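Local coordinates for protein terminal oxygenase component of carbazole 1,9a-dioxygenase (PDB 3GCF) that serves as the terminal oxygenase of carbazole 1,9a-dioxygenase, a Rieske nonheme iron enzyme that probably dihydroxylates carbazole with electrons delivered by a ferredoxin, at residues K20-Y24 / W369-E375. Numbering follows the deposited sequence.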
# COMPACT_ATOMS: atom_id res chain seq x y z
N LYS A 20 -5.16 -31.19 -14.54
CA LYS A 20 -4.32 -32.22 -13.94
C LYS A 20 -4.27 -32.16 -12.41
O LYS A 20 -4.24 -33.20 -11.75
CB LYS A 20 -2.90 -32.10 -14.51
CG LYS A 20 -2.23 -33.44 -14.82
CD LYS A 20 -2.19 -34.36 -13.60
CE LYS A 20 -1.40 -35.63 -13.89
NZ LYS A 20 0.03 -35.34 -14.21
N TRP A 21 -4.27 -30.96 -11.86
CA TRP A 21 -4.23 -30.78 -10.40
C TRP A 21 -5.07 -29.58 -10.00
O TRP A 21 -4.59 -28.65 -9.35
CB TRP A 21 -2.77 -30.63 -9.93
CG TRP A 21 -1.94 -29.72 -10.81
CD1 TRP A 21 -1.97 -28.36 -10.84
CD2 TRP A 21 -1.00 -30.13 -11.80
NE1 TRP A 21 -1.10 -27.89 -11.80
CE2 TRP A 21 -0.49 -28.95 -12.41
CE3 TRP A 21 -0.53 -31.37 -12.25
CZ2 TRP A 21 0.46 -28.98 -13.43
CZ3 TRP A 21 0.42 -31.40 -13.27
CH2 TRP A 21 0.90 -30.21 -13.85
N PRO A 22 -6.36 -29.60 -10.36
CA PRO A 22 -7.32 -28.52 -10.06
C PRO A 22 -7.47 -28.11 -8.60
O PRO A 22 -7.48 -26.92 -8.29
CB PRO A 22 -8.63 -29.06 -10.64
CG PRO A 22 -8.48 -30.54 -10.46
CD PRO A 22 -7.06 -30.77 -10.91
N ARG A 23 -7.59 -29.09 -7.70
CA ARG A 23 -7.75 -28.76 -6.29
C ARG A 23 -6.49 -28.16 -5.67
O ARG A 23 -6.57 -27.47 -4.66
CB ARG A 23 -8.19 -30.00 -5.51
CG ARG A 23 -9.61 -30.46 -5.86
CD ARG A 23 -10.31 -30.95 -4.61
NE ARG A 23 -9.47 -31.91 -3.94
CZ ARG A 23 -9.42 -32.10 -2.62
NH1 ARG A 23 -10.17 -31.38 -1.81
NH2 ARG A 23 -8.59 -33.00 -2.14
N TYR A 24 -5.34 -28.43 -6.29
CA TYR A 24 -4.09 -27.88 -5.80
C TYR A 24 -4.06 -26.40 -6.19
O TYR A 24 -3.61 -25.55 -5.42
CB TYR A 24 -2.91 -28.60 -6.45
CG TYR A 24 -1.56 -28.07 -6.03
CD1 TYR A 24 -1.06 -28.33 -4.75
CD2 TYR A 24 -0.77 -27.33 -6.91
CE1 TYR A 24 0.20 -27.86 -4.37
CE2 TYR A 24 0.48 -26.87 -6.53
CZ TYR A 24 0.97 -27.14 -5.27
OH TYR A 24 2.23 -26.72 -4.92
N TRP A 369 3.79 -34.29 -6.95
CA TRP A 369 3.33 -33.72 -5.68
C TRP A 369 2.03 -32.95 -5.87
O TRP A 369 1.12 -33.06 -5.06
CB TRP A 369 4.42 -32.81 -5.08
CG TRP A 369 3.89 -31.60 -4.36
CD1 TRP A 369 3.89 -30.31 -4.81
CD2 TRP A 369 3.22 -31.57 -3.09
NE1 TRP A 369 3.26 -29.49 -3.91
CE2 TRP A 369 2.84 -30.24 -2.84
CE3 TRP A 369 2.90 -32.55 -2.14
CZ2 TRP A 369 2.15 -29.85 -1.69
CZ3 TRP A 369 2.21 -32.17 -0.98
CH2 TRP A 369 1.84 -30.83 -0.77
N ARG A 370 1.94 -32.16 -6.93
CA ARG A 370 0.74 -31.38 -7.19
C ARG A 370 -0.45 -32.31 -7.41
O ARG A 370 -1.54 -32.06 -6.91
CB ARG A 370 0.91 -30.51 -8.43
CG ARG A 370 1.95 -29.41 -8.29
CD ARG A 370 2.08 -28.65 -9.59
NE ARG A 370 2.98 -27.51 -9.47
CZ ARG A 370 3.39 -26.78 -10.50
NH1 ARG A 370 2.98 -27.08 -11.73
NH2 ARG A 370 4.21 -25.76 -10.31
N THR A 371 -0.21 -33.37 -8.18
CA THR A 371 -1.23 -34.36 -8.50
C THR A 371 -1.73 -35.06 -7.24
O THR A 371 -2.93 -35.17 -7.02
CB THR A 371 -0.67 -35.40 -9.47
OG1 THR A 371 -0.25 -34.75 -10.67
CG2 THR A 371 -1.72 -36.45 -9.80
N LEU A 372 -0.79 -35.53 -6.43
CA LEU A 372 -1.14 -36.22 -5.20
C LEU A 372 -1.89 -35.30 -4.24
O LEU A 372 -2.84 -35.71 -3.58
CB LEU A 372 0.12 -36.75 -4.52
CG LEU A 372 -0.10 -37.47 -3.19
CD1 LEU A 372 -0.79 -38.81 -3.43
CD2 LEU A 372 1.24 -37.67 -2.50
N ALA A 373 -1.47 -34.04 -4.17
CA ALA A 373 -2.09 -33.06 -3.28
C ALA A 373 -3.50 -32.71 -3.76
O ALA A 373 -4.42 -32.58 -2.96
CB ALA A 373 -1.24 -31.81 -3.20
N SER A 374 -3.66 -32.56 -5.07
CA SER A 374 -4.95 -32.23 -5.64
C SER A 374 -5.94 -33.37 -5.37
O SER A 374 -7.11 -33.13 -5.10
CB SER A 374 -4.81 -32.01 -7.15
OG SER A 374 -6.06 -31.73 -7.75
N GLU A 375 -5.45 -34.61 -5.42
CA GLU A 375 -6.30 -35.77 -5.19
C GLU A 375 -6.48 -36.15 -3.72
O GLU A 375 -7.51 -36.72 -3.36
CB GLU A 375 -5.73 -37.01 -5.91
CG GLU A 375 -5.37 -36.80 -7.36
CD GLU A 375 -4.70 -38.03 -7.97
OE1 GLU A 375 -3.85 -38.65 -7.28
OE2 GLU A 375 -5.00 -38.35 -9.14
O HOH W 1 1.20 -37.05 -12.19
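W21, the N-cap residue of the short helix 22-26, and Y24 within it close around R370 of helix 364-376 in a helix-to-helix contact that brings the two ends of the chain together. Arginine suits this place because its methylenes pack on both aromatic faces while the charged end projects past them. The wide W21 indole offers a face to R370 CD, 3.9 Å from the centroid of its five-membered ring, and R370 CB sits over a face of the Y24 ring, both CH-pi contacts. W21 CZ2 meets the guanidinium edge, 3.6 Å from R370 NH1; NE bridges to E182 and NH1 to E357. Y24 is a knob among W369, R370, A373 and S374; the small A373 lets its ring come close, Y24 CD1 lying 3.8 Å from A373 CB. With CG anti to the backbone N (chi1 179°), Y24 reaches W369, whose NE1 donates to Y24 OH at 3.1 Å; E182 also bonds this hydroxyl. R23 is long enough for NE to donate to S374 O at 2.9 Å, and compact S374 OG receives a weak bond from R23 N. At the exposed edge, flexible K20 bends beside T371 OG1, which a water links to K20 NZ and which also bonds V367 O, one turn earlier. R370 also packs against R78 of a neighbouring subunit, a residue of that subunit's [2Fe-2S] pocket, placing the contact beside the trimer interface: a single aromatic knob-into-hole, joining a short N-terminal helix to the catalytic domain's last helix.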